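Local atomic coordinates of protein LIN-41 (Caenorhabditis elegans, PDB entry 4UMG), a protein that controls the onset of developmental plasticity in the worm as a TRIM-NHL protein, represented here by its filamin domain. Residues 5-10 with 118-123; 15-20 with 125-130; 27-32 with 94-99; 75-80 with 109-114. All coordinates share one frame; numbering follows the deposited sequence.

Contact 1: 5-10 with 118-123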
loop_
_atom_site.group_PDB
_atom_site.type_symbol
_atom_site.label_atom_id
_atom_site.label_comp_id
_atom_site.label_asym_id
_atom_site.label_seq_id
_atom_site.Cartn_x
_atom_site.Cartn_y
_atom_site.Cartn_z
ATOM N N PRO A 5 5.102 13.453 5.627
ATOM C CA PRO A 5 5.630 12.085 5.701
ATOM C C PRO A 5 7.010 11.935 5.070
ATOM O O PRO A 5 7.409 12.746 4.231
ATOM C CB PRO A 5 4.562 11.259 4.981
ATOM C CG PRO A 5 3.977 12.210 3.980
ATOM C CD PRO A 5 3.955 13.535 4.691
ATOM N N CYS A 6 7.751 10.921 5.525
ATOM C CA CYS A 6 9.105 10.616 5.086
ATOM C C CYS A 6 9.046 9.212 4.524
ATOM O O CYS A 6 8.661 8.283 5.224
ATOM C CB CYS A 6 10.066 10.717 6.268
ATOM S SG CYS A 6 11.710 10.043 5.954
ATOM N N ALA A 7 9.434 9.040 3.258
ATOM C CA ALA A 7 9.354 7.730 2.650
ATOM C C ALA A 7 10.114 6.620 3.402
ATOM O O ALA A 7 9.544 5.555 3.657
ATOM C CB ALA A 7 9.819 7.799 1.196
ATOM N N LYS A 8 11.375 6.850 3.750
ATOM C CA LYS A 8 12.188 5.829 4.418
ATOM C C LYS A 8 11.677 5.413 5.773
ATOM O O LYS A 8 11.965 4.294 6.210
ATOM C CB LYS A 8 13.670 6.238 4.499
ATOM C CG LYS A 8 14.016 7.426 5.358
ATOM C CD LYS A 8 15.459 7.817 5.059
ATOM C CE LYS A 8 15.918 9.026 5.829
ATOM N NZ LYS A 8 17.371 9.246 5.567
ATOM N N ASN A 9 10.930 6.309 6.464
ATOM C CA ASN A 9 10.412 5.992 7.786
ATOM C C ASN A 9 8.994 5.440 7.768
ATOM O O ASN A 9 8.492 5.013 8.816
ATOM C CB ASN A 9 10.465 7.218 8.738
ATOM C CG ASN A 9 11.887 7.659 9.083
ATOM O OD1 ASN A 9 12.890 6.981 8.781
ATOM N ND2 ASN A 9 12.020 8.819 9.694
ATOM N N SER A 10 8.325 5.525 6.613
ATOM C CA SER A 10 6.950 5.036 6.409
ATOM C C SER A 10 6.982 3.568 5.987
ATOM O O SER A 10 7.902 3.145 5.283
ATOM C CB SER A 10 6.207 5.903 5.397
ATOM O OG SER A 10 6.164 7.219 5.929
ATOM N N THR A 118 8.953 9.068 -3.622
ATOM C CA THR A 118 9.953 8.057 -3.286
ATOM C C THR A 118 9.299 6.804 -2.722
ATOM O O THR A 118 8.515 6.935 -1.791
ATOM C CB THR A 118 10.962 8.629 -2.242
ATOM O OG1 THR A 118 11.670 9.716 -2.830
ATOM C CG2 THR A 118 11.945 7.557 -1.733
ATOM N N PRO A 119 9.680 5.586 -3.171
ATOM C CA PRO A 119 9.080 4.361 -2.589
ATOM C C PRO A 119 9.297 4.269 -1.088
ATOM O O PRO A 119 10.406 4.591 -0.605
ATOM C CB PRO A 119 9.818 3.223 -3.296
ATOM C CG PRO A 119 10.248 3.832 -4.634
ATOM C CD PRO A 119 10.609 5.262 -4.276
ATOM N N ILE A 120 8.253 3.840 -0.347
ATOM C CA ILE A 120 8.399 3.702 1.099
ATOM C C ILE A 120 9.234 2.486 1.421
ATOM O O ILE A 120 9.535 1.703 0.517
ATOM C CB ILE A 120 7.046 3.683 1.824
ATOM C CG1 ILE A 120 6.171 2.434 1.421
ATOM C CG2 ILE A 120 6.332 5.026 1.601
ATOM C CD1 ILE A 120 4.974 2.158 2.342
ATOM N N SER A 121 9.562 2.279 2.723
ATOM C CA SER A 121 10.361 1.105 3.084
ATOM C C SER A 121 9.625 -0.161 2.660
ATOM O O SER A 121 8.421 -0.295 2.883
ATOM C CB SER A 121 10.640 1.084 4.586
ATOM O OG SER A 121 9.434 0.892 5.296
ATOM N N GLY A 122 10.332 -1.043 1.994
ATOM C CA GLY A 122 9.758 -2.307 1.569
ATOM C C GLY A 122 9.077 -2.304 0.222
ATOM O O GLY A 122 8.600 -3.358 -0.190
ATOM N N CYS A 123 9.041 -1.147 -0.490
ATOM C CA CYS A 123 8.372 -1.056 -1.811
ATOM C C CYS A 123 9.350 -0.802 -2.972
ATOM O O CYS A 123 10.391 -0.176 -2.746
ATOM C CB CYS A 123 7.259 -0.016 -1.791
ATOM S SG CYS A 123 5.816 -0.515 -0.833
#

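Contact 2: 15-20 with 125-130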
loop_
_atom_site.group_PDB
_atom_site.type_symbol
_atom_site.label_atom_id
_atom_site.label_comp_id
_atom_site.label_asym_id
_atom_site.label_seq_id
_atom_site.Cartn_x
_atom_site.Cartn_y
_atom_site.Cartn_z
ATOM N N ASP A 15 2.798 -8.228 7.637
ATOM C CA ASP A 15 3.075 -8.929 6.381
ATOM C C ASP A 15 1.825 -9.601 5.791
ATOM O O ASP A 15 1.945 -10.368 4.835
ATOM C CB ASP A 15 4.243 -9.925 6.536
ATOM C CG ASP A 15 5.590 -9.277 6.769
ATOM O OD1 ASP A 15 6.220 -8.845 5.778
ATOM O OD2 ASP A 15 6.038 -9.243 7.936
ATOM N N SER A 16 0.619 -9.297 6.336
ATOM C CA SER A 16 -0.648 -9.845 5.823
ATOM C C SER A 16 -0.851 -9.522 4.330
ATOM O O SER A 16 -1.400 -10.341 3.588
ATOM C CB SER A 16 -1.836 -9.341 6.644
ATOM O OG SER A 16 -2.200 -8.018 6.277
ATOM N N PHE A 17 -0.369 -8.345 3.895
ATOM C CA PHE A 17 -0.450 -7.834 2.513
ATOM C C PHE A 17 0.139 -8.771 1.447
ATOM O O PHE A 17 -0.247 -8.690 0.273
ATOM C CB PHE A 17 0.220 -6.450 2.425
ATOM C CG PHE A 17 1.733 -6.432 2.393
ATOM C CD1 PHE A 17 2.471 -6.520 3.567
ATOM C CD2 PHE A 17 2.420 -6.319 1.189
ATOM C CE1 PHE A 17 3.869 -6.511 3.535
ATOM C CE2 PHE A 17 3.814 -6.322 1.157
ATOM C CZ PHE A 17 4.532 -6.412 2.329
ATOM N N LYS A 18 1.112 -9.617 1.838
ATOM C CA LYS A 18 1.793 -10.532 0.906
ATOM C C LYS A 18 0.877 -11.585 0.283
ATOM O O LYS A 18 1.199 -12.164 -0.757
ATOM C CB LYS A 18 2.979 -11.227 1.610
ATOM C CG LYS A 18 4.129 -10.288 2.001
ATOM C CD LYS A 18 4.973 -9.813 0.797
ATOM C CE LYS A 18 5.665 -10.924 0.031
ATOM N NZ LYS A 18 6.096 -10.465 -1.313
ATOM N N LYS A 19 -0.249 -11.860 0.932
ATOM C CA LYS A 19 -1.174 -12.885 0.505
ATOM C C LYS A 19 -2.592 -12.363 0.548
ATOM O O LYS A 19 -3.000 -11.738 1.529
ATOM C CB LYS A 19 -1.040 -14.137 1.401
ATOM C CG LYS A 19 0.281 -14.875 1.206
ATOM C CD LYS A 19 0.381 -16.134 2.064
ATOM C CE LYS A 19 1.729 -16.813 1.917
ATOM N NZ LYS A 19 2.021 -17.220 0.510
ATOM N N ALA A 20 -3.355 -12.641 -0.506
ATOM C CA ALA A 20 -4.737 -12.211 -0.578
ATOM C C ALA A 20 -5.606 -13.143 -1.414
ATOM O O ALA A 20 -5.121 -14.085 -2.052
ATOM C CB ALA A 20 -4.828 -10.762 -1.057
ATOM N N THR A 125 6.836 -4.178 -4.077
ATOM C CA THR A 125 6.806 -5.534 -3.588
ATOM C C THR A 125 5.709 -6.374 -4.295
ATOM O O THR A 125 4.889 -5.833 -5.035
ATOM C CB THR A 125 6.623 -5.485 -2.059
ATOM O OG1 THR A 125 6.707 -6.812 -1.557
ATOM C CG2 THR A 125 5.300 -4.803 -1.643
ATOM N N THR A 126 5.727 -7.687 -4.044
ATOM C CA THR A 126 4.815 -8.661 -4.618
ATOM C C THR A 126 3.729 -8.982 -3.627
ATOM O O THR A 126 3.981 -8.987 -2.419
ATOM C CB THR A 126 5.633 -9.921 -5.025
ATOM O OG1 THR A 126 6.477 -9.594 -6.148
ATOM C CG2 THR A 126 4.778 -11.154 -5.360
ATOM N N MET A 127 2.519 -9.273 -4.159
ATOM C CA MET A 127 1.385 -9.797 -3.398
ATOM C C MET A 127 0.859 -10.971 -4.187
ATOM O O MET A 127 0.636 -10.850 -5.386
ATOM C CB MET A 127 0.282 -8.766 -3.150
ATOM C CG MET A 127 0.801 -7.451 -2.577
ATOM S SD MET A 127 -0.485 -6.204 -2.354
ATOM C CE MET A 127 -1.036 -5.927 -4.043
ATOM N N ASP A 128 0.718 -12.131 -3.519
ATOM C CA ASP A 128 0.251 -13.349 -4.167
ATOM C C ASP A 128 -1.219 -13.515 -3.896
ATOM O O ASP A 128 -1.616 -13.708 -2.747
ATOM C CB ASP A 128 1.051 -14.559 -3.675
ATOM C CG ASP A 128 2.480 -14.503 -4.167
ATOM O OD1 ASP A 128 2.675 -14.364 -5.388
ATOM O OD2 ASP A 128 3.400 -14.500 -3.323
ATOM N N ILE A 129 -2.029 -13.419 -4.954
ATOM C CA ILE A 129 -3.495 -13.581 -4.849
ATOM C C ILE A 129 -3.860 -14.997 -5.283
ATOM O O ILE A 129 -3.547 -15.423 -6.402
ATOM C CB ILE A 129 -4.225 -12.506 -5.695
ATOM C CG1 ILE A 129 -3.917 -11.075 -5.161
ATOM C CG2 ILE A 129 -5.740 -12.778 -5.887
ATOM C CD1 ILE A 129 -4.540 -10.628 -4.015
ATOM N N ARG A 130 -4.570 -15.700 -4.401
ATOM C CA ARG A 130 -4.982 -17.079 -4.635
ATOM C C ARG A 130 -6.516 -17.168 -4.759
ATOM O O ARG A 130 -7.224 -16.297 -4.252
ATOM C CB ARG A 130 -4.446 -17.978 -3.489
ATOM C CG ARG A 130 -5.324 -18.013 -2.230
ATOM C CD ARG A 130 -4.712 -18.762 -1.063
ATOM N NE ARG A 130 -3.937 -17.867 -0.204
ATOM C CZ ARG A 130 -4.400 -17.295 0.904
ATOM N NH1 ARG A 130 -5.636 -17.538 1.317
ATOM N NH2 ARG A 130 -3.624 -16.488 1.614
HETATM O O HOH W 1 8.313 -8.574 -2.890
HETATM O O HOH W 2 -5.137 -14.100 2.675
#

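Contact 3: 27-32 with 94-99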
loop_
_atom_site.group_PDB
_atom_site.type_symbol
_atom_site.label_atom_id
_atom_site.label_comp_id
_atom_site.label_asym_id
_atom_site.label_seq_id
_atom_site.Cartn_x
_atom_site.Cartn_y
_atom_site.Cartn_z
ATOM N N VAL A 27 -7.616 -4.975 2.092
ATOM C CA VAL A 27 -7.109 -3.767 2.741
ATOM C C VAL A 27 -5.651 -3.926 3.218
ATOM O O VAL A 27 -5.306 -4.942 3.829
ATOM C CB VAL A 27 -8.041 -3.354 3.929
ATOM C CG1 VAL A 27 -7.572 -2.049 4.566
ATOM C CG2 VAL A 27 -9.498 -3.221 3.482
ATOM N N ILE A 28 -4.806 -2.906 2.965
ATOM C CA ILE A 28 -3.419 -2.891 3.435
ATOM C C ILE A 28 -3.285 -1.608 4.240
ATOM O O ILE A 28 -3.749 -0.560 3.787
ATOM C CB ILE A 28 -2.403 -2.937 2.263
ATOM C CG1 ILE A 28 -2.625 -4.178 1.358
ATOM C CG2 ILE A 28 -0.944 -2.873 2.785
ATOM C CD1 ILE A 28 -1.886 -4.014 -0.018
ATOM N N TYR A 29 -2.656 -1.677 5.425
ATOM C CA TYR A 29 -2.488 -0.490 6.259
ATOM C C TYR A 29 -1.058 -0.017 6.189
ATOM O O TYR A 29 -0.150 -0.840 6.232
ATOM C CB TYR A 29 -2.882 -0.779 7.709
ATOM C CG TYR A 29 -4.363 -1.013 7.860
ATOM C CD1 TYR A 29 -5.257 0.052 7.883
ATOM C CD2 TYR A 29 -4.882 -2.303 7.917
ATOM C CE1 TYR A 29 -6.622 -0.154 8.049
ATOM C CE2 TYR A 29 -6.252 -2.523 8.043
ATOM C CZ TYR A 29 -7.119 -1.445 8.100
ATOM O OH TYR A 29 -8.471 -1.643 8.247
ATOM N N VAL A 30 -0.866 1.302 5.996
ATOM C CA VAL A 30 0.446 1.956 5.878
ATOM C C VAL A 30 0.625 2.984 7.004
ATOM O O VAL A 30 -0.272 3.781 7.275
ATOM C CB VAL A 30 0.639 2.577 4.469
ATOM C CG1 VAL A 30 1.986 3.284 4.337
ATOM C CG2 VAL A 30 0.488 1.517 3.378
ATOM N N GLN A 31 1.756 2.911 7.706
ATOM C CA GLN A 31 2.028 3.813 8.805
ATOM C C GLN A 31 2.933 4.903 8.269
ATOM O O GLN A 31 4.041 4.597 7.835
ATOM C CB GLN A 31 2.739 3.023 9.914
ATOM C CG GLN A 31 2.962 3.782 11.201
ATOM C CD GLN A 31 1.688 4.137 11.903
ATOM O OE1 GLN A 31 1.123 5.217 11.686
ATOM N NE2 GLN A 31 1.273 3.292 12.839
ATOM N N LEU A 32 2.445 6.149 8.243
ATOM C CA LEU A 32 3.236 7.283 7.772
ATOM C C LEU A 32 3.926 7.925 8.963
ATOM O O LEU A 32 3.306 8.173 10.009
ATOM C CB LEU A 32 2.365 8.322 7.064
ATOM C CG LEU A 32 1.565 7.847 5.822
ATOM C CD1 LEU A 32 0.657 8.932 5.331
ATOM C CD2 LEU A 32 2.489 7.424 4.662
ATOM N N ASN A 94 -3.983 9.394 13.308
ATOM C CA ASN A 94 -2.565 9.364 13.626
ATOM C C ASN A 94 -1.680 8.682 12.548
ATOM O O ASN A 94 -0.893 7.775 12.835
ATOM C CB ASN A 94 -2.325 8.791 15.038
ATOM C CG ASN A 94 -2.512 7.304 15.222
ATOM O OD1 ASN A 94 -1.551 6.591 15.476
ATOM N ND2 ASN A 94 -3.740 6.809 15.181
ATOM N N GLY A 95 -1.780 9.202 11.330
ATOM C CA GLY A 95 -0.910 8.800 10.229
ATOM C C GLY A 95 -1.081 7.422 9.625
ATOM O O GLY A 95 -0.205 6.962 8.885
ATOM N N ILE A 96 -2.200 6.760 9.883
ATOM C CA ILE A 96 -2.449 5.467 9.223
ATOM C C ILE A 96 -3.251 5.779 7.980
ATOM O O ILE A 96 -4.135 6.643 8.020
ATOM C CB ILE A 96 -3.188 4.447 10.150
ATOM C CG1 ILE A 96 -2.244 3.830 11.204
ATOM C CG2 ILE A 96 -3.934 3.346 9.344
ATOM C CD1 ILE A 96 -1.351 2.609 10.759
ATOM N N VAL A 97 -2.920 5.097 6.867
ATOM C CA VAL A 97 -3.681 5.188 5.636
ATOM C C VAL A 97 -4.107 3.752 5.266
ATOM O O VAL A 97 -3.271 2.841 5.258
ATOM C CB VAL A 97 -2.960 5.944 4.479
ATOM C CG1 VAL A 97 -1.657 5.275 4.081
ATOM C CG2 VAL A 97 -3.871 6.116 3.257
ATOM N N ALA A 98 -5.399 3.549 5.020
ATOM C CA ALA A 98 -5.887 2.239 4.586
ATOM C C ALA A 98 -5.924 2.262 3.057
ATOM O O ALA A 98 -6.438 3.225 2.477
ATOM C CB ALA A 98 -7.291 1.988 5.140
ATOM N N LEU A 99 -5.290 1.255 2.400
ATOM C CA LEU A 99 -5.266 1.112 0.959
ATOM C C LEU A 99 -6.162 -0.056 0.606
ATOM O O LEU A 99 -5.991 -1.137 1.163
ATOM C CB LEU A 99 -3.851 0.802 0.488
ATOM C CG LEU A 99 -2.786 1.862 0.795
ATOM C CD1 LEU A 99 -1.472 1.468 0.155
ATOM C CD2 LEU A 99 -3.173 3.231 0.258
HETATM O O HOH W 3 -0.712 5.085 13.593
#

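Contact 4: 75-80 with 109-114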
loop_
_atom_site.group_PDB
_atom_site.type_symbol
_atom_site.label_atom_id
_atom_site.label_comp_id
_atom_site.label_asym_id
_atom_site.label_seq_id
_atom_site.Cartn_x
_atom_site.Cartn_y
_atom_site.Cartn_z
ATOM N N ALA A 75 -0.253 5.440 -4.311
ATOM C CA ALA A 75 -0.172 3.989 -4.182
ATOM C C ALA A 75 -0.737 3.371 -5.450
ATOM O O ALA A 75 -1.784 3.814 -5.935
ATOM C CB ALA A 75 -0.962 3.518 -2.972
ATOM N N PHE A 76 -0.022 2.411 -6.024
ATOM C CA PHE A 76 -0.590 1.711 -7.158
ATOM C C PHE A 76 -0.416 0.216 -7.029
ATOM O O PHE A 76 0.506 -0.263 -6.376
ATOM C CB PHE A 76 -0.143 2.212 -8.513
ATOM C CG PHE A 76 1.324 2.131 -8.676
ATOM C CD1 PHE A 76 1.927 0.949 -9.103
ATOM C CD2 PHE A 76 2.112 3.262 -8.517
ATOM C CE1 PHE A 76 3.304 0.887 -9.283
ATOM C CE2 PHE A 76 3.474 3.214 -8.757
ATOM C CZ PHE A 76 4.062 2.028 -9.126
ATOM N N VAL A 77 -1.302 -0.514 -7.687
ATOM C CA VAL A 77 -1.335 -1.956 -7.708
ATOM C C VAL A 77 -1.502 -2.344 -9.159
ATOM O O VAL A 77 -2.321 -1.737 -9.872
ATOM C CB VAL A 77 -2.470 -2.523 -6.842
ATOM C CG1 VAL A 77 -2.704 -4.017 -7.103
ATOM C CG2 VAL A 77 -2.205 -2.277 -5.360
ATOM N N ILE A 78 -0.631 -3.249 -9.617
ATOM C CA ILE A 78 -0.646 -3.771 -10.981
ATOM C C ILE A 78 -0.993 -5.221 -10.890
ATOM O O ILE A 78 -0.397 -5.954 -10.094
ATOM C CB ILE A 78 0.713 -3.602 -11.673
ATOM C CG1 ILE A 78 1.246 -2.174 -11.456
ATOM C CG2 ILE A 78 0.595 -3.963 -13.143
ATOM C CD1 ILE A 78 0.180 -0.964 -11.886
ATOM N N SER A 79 -1.933 -5.670 -11.738
ATOM C CA SER A 79 -2.342 -7.047 -11.708
ATOM C C SER A 79 -1.309 -7.920 -12.479
ATOM O O SER A 79 -0.387 -7.359 -13.088
ATOM C CB SER A 79 -3.762 -7.151 -12.288
ATOM O OG SER A 79 -3.667 -7.073 -13.696
ATOM N N PRO A 80 -1.439 -9.282 -12.447
ATOM C CA PRO A 80 -0.473 -10.151 -13.136
ATOM C C PRO A 80 -0.396 -10.004 -14.662
ATOM O O PRO A 80 0.584 -10.457 -15.261
ATOM C CB PRO A 80 -0.933 -11.570 -12.748
ATOM C CG PRO A 80 -1.797 -11.390 -11.572
ATOM C CD PRO A 80 -2.461 -10.081 -11.744
ATOM N N TYR A 109 0.617 -9.966 -8.080
ATOM C CA TYR A 109 0.374 -8.519 -8.170
ATOM C C TYR A 109 1.602 -7.729 -7.742
ATOM O O TYR A 109 2.443 -8.233 -6.995
ATOM C CB TYR A 109 -0.822 -8.137 -7.259
ATOM C CG TYR A 109 -2.169 -8.522 -7.837
ATOM C CD1 TYR A 109 -2.510 -9.855 -8.038
ATOM C CD2 TYR A 109 -3.118 -7.552 -8.156
ATOM C CE1 TYR A 109 -3.756 -10.217 -8.548
ATOM C CE2 TYR A 109 -4.356 -7.905 -8.702
ATOM C CZ TYR A 109 -4.666 -9.237 -8.893
ATOM O OH TYR A 109 -5.892 -9.575 -9.368
ATOM N N THR A 110 1.694 -6.482 -8.193
ATOM C CA THR A 110 2.792 -5.603 -7.839
ATOM C C THR A 110 2.216 -4.456 -7.059
ATOM O O THR A 110 1.229 -3.875 -7.495
ATOM C CB THR A 110 3.490 -5.063 -9.071
ATOM O OG1 THR A 110 3.835 -6.155 -9.917
ATOM C CG2 THR A 110 4.756 -4.296 -8.712
ATOM N N LEU A 111 2.863 -4.094 -5.943
ATOM C CA LEU A 111 2.426 -2.969 -5.134
ATOM C C LEU A 111 3.561 -1.996 -5.015
ATOM O O LEU A 111 4.701 -2.411 -4.760
ATOM C CB LEU A 111 2.093 -3.471 -3.720
ATOM C CG LEU A 111 1.815 -2.409 -2.637
ATOM C CD1 LEU A 111 0.539 -1.596 -2.934
ATOM C CD2 LEU A 111 1.742 -3.042 -1.263
ATOM N N ASN A 112 3.265 -0.719 -5.181
ATOM C CA ASN A 112 4.267 0.326 -4.899
ATOM C C ASN A 112 3.578 1.483 -4.175
ATOM O O ASN A 112 2.473 1.846 -4.540
ATOM C CB ASN A 112 5.058 0.785 -6.154
ATOM C CG ASN A 112 6.425 1.382 -5.807
ATOM O OD1 ASN A 112 6.756 1.533 -4.639
ATOM N ND2 ASN A 112 7.272 1.710 -6.805
ATOM N N ILE A 113 4.205 2.033 -3.107
ATOM C CA ILE A 113 3.630 3.163 -2.385
ATOM C C ILE A 113 4.747 4.194 -2.304
ATOM O O ILE A 113 5.845 3.858 -1.870
ATOM C CB ILE A 113 3.134 2.761 -0.983
ATOM C CG1 ILE A 113 2.141 1.568 -1.054
ATOM C CG2 ILE A 113 2.503 3.977 -0.255
ATOM C CD1 ILE A 113 2.168 0.688 0.256
ATOM N N LEU A 114 4.477 5.411 -2.816
ATOM C CA LEU A 114 5.423 6.506 -2.918
ATOM C C LEU A 114 5.033 7.644 -2.017
ATOM O O LEU A 114 3.888 8.090 -2.040
ATOM C CB LEU A 114 5.493 7.051 -4.359
ATOM C CG LEU A 114 5.644 6.097 -5.550
ATOM C CD1 LEU A 114 5.807 6.905 -6.836
ATOM C CD2 LEU A 114 6.825 5.182 -5.417
HETATM O O HOH W 4 2.061 -7.751 -11.257
#

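Contact 1: 5-10 with 118-123
A7 and K8 lie against I120 and S121, where residues 7-9, helical in backbone angles but without the regular helical bonds, meet the type II beta turn from I120 to C123; the CA atoms of A7 and I120 are 4.4 Å apart. The carbonyl of S10 shows how a single oxygen can fasten one turn to another. The O of S10 accepts twice from S121, from the backbone N at 3.2 Å and from OG at 2.7 Å, and the two donors reach it from opposite faces of the carbonyl plane. S121 OG can do this because chi1 of 66° sets it between its own N and carbonyl carbon, close to the N that shares the same acceptor. A weak third bond links S121 N to the O of A7. Beside this polar grip, the CB of A7 points at the other segment and rests 3.6 Å from CG2 of T118, while CG2 of I120 comes within 3.9 Å of CB of S10. The hydroxyl of S10 turns back to its own segment: OG donates to the O of C6 from above the carbonyl plane and is also bonded to the backbone N of R33. Within this filamin repeat, the chemistry implies that the buried S10 is held at two points, its carbonyl by S121 and its hydroxyl by C6 O and R33 N.

Contact 2: 15-20 with 125-130
K18 and D128 are joined by the straightest backbone bond between the segments, D128 N to the O of K18 at 2.8 Å with an angle of 175° at the hydrogen. Two further backbone bonds, A20 N to the O of D128 and R130 N to the O of A20, continue the parallel pairing of residues 19-20 with 128-129. The side chain of K18 starts away from strand 125-130 and then returns to it. Its CB leads to a CG lying over one face of the F17 ring, offset toward the rim. Bends at chi2 (-73°) and chi3 (-61°) then carry CD and CE back, each to 3.5 Å from the O of T126. NZ completes the path by donating to that same oxygen at 2.8 Å, from above the carbonyl plane, and it has a weak bond to a water that also accepts from T126 N. Such a parallel pair, made by a short strand entered from a 3-10 turn, places segment 15-20 at one border of the immunoglobulin-like filamin fold, whose other pairings are antiparallel. F17 and T125 approach tip to tip, CE2 of the ring standing 3.5 Å from CG2 of T125, which lies at the ring edge. CG of M127 sits 3.3 Å from the O of F17, and its side chain also packs on I28. Farther along, CB of K19 lies at the edge of the R130 guanidinium, 3.5 Å from NH2, and the O of A20 is over one of its faces.

Contact 3: 27-32 with 94-99
V30 and V97 form one of two hydrogen-bonded pairs in this antiparallel ladder, and their side chains lie side by side, pointing the same way. V97 turns CG1 between its N and carbonyl carbon (chi1 61°), which brings that methyl to 3.6 Å from CB of V30. On the same face CG2 of V30 crosses to CD1 of L99 at 3.8 Å. The other face carries Y29, whose CE1 is 3.7 Å from CB of A98 and whose CD1 meets CG2 of I96. Q31 sends CG anti to its backbone N and bends at chi2 (66°), and its amide crosses I96 with NE2 3.4 Å from CD1. A water lies 2.6 Å from OE1 of Q31 and equally close to OD1 of the poorly ordered N94, bridging the segments, though which of them it donates to is uncertain. The ladder runs out at G95, whose O accepts from L32 N at 2.8 Å; its positive phi suits glycine. Strand 26-31 pairs on its far edge with strand 11-12, and strand 96-101 with strand 84-91, while V30 and L99 pack on I113 of strand 107-115 across the sandwich core.

Contact 4: 75-80 with 109-114
Y109, F76 and T110 give up the most surface where strand 75-78 runs antiparallel to strand 109-114. The ring of Y109 packs against the end of segment 75-80, at S79 and P80. CA of S79 and CD of P80 both stand over one of its faces as CH-pi contacts, the proline carbon 3.7 Å from the ring centroid, while CG1 of V77 touches the ring in its plane at the edge, 3.7 Å from CD2. Its hydroxyl bonds to the O of I105, which ties down the far end of the ring. F76 projects from the sheet face it shares with N112, I78 and T110. A chi1 of 59° puts its CG between the backbone N and the carbonyl carbon, and the ring lies beside N112, pointing the same way, with CB of N112 over one ring face and 3.4 Å from CZ. The ring and amide planes stand 73° apart. T110 sets CB 4.1 Å from CB of I78, and its OG1 lies 2.7 Å from a water that is also 3.3 Å from the O of I78. The backbones of F76 with N112 and of I78 with T110 are each joined by two reciprocal bonds, F76 N lying 3.0 Å from the O of N112. CG2 of V77 meets CD1 of L111. The chemistry divides by face: A75, V77, L111 and I113 give an apolar layer toward the core, with the Y109 ring packed at its end, whereas T110 and N112 put polar groups beside F76 and I78 on the partly exposed side.

Overall arrangement
The four contacts illustrate how an all-beta filamin domain is closed by pairings between residues far apart in sequence. Contacts 1 and 2, with centres 19 Å apart, use successive parts of strand 118-130, which joins residues 5-10 and then 15-20 from the start of the chain. Contacts 3 and 4 are nested inside the loops these close, and their own segments alternate along the chain. With centres 15 Å apart on opposite sides of the chain's centre, they face each other: L99 and V30 meet I113, and I28 meets L111. Strand 107-115 of contact 4 also pairs with strand 118-130, so first and last segments are bound into one compact sandwich.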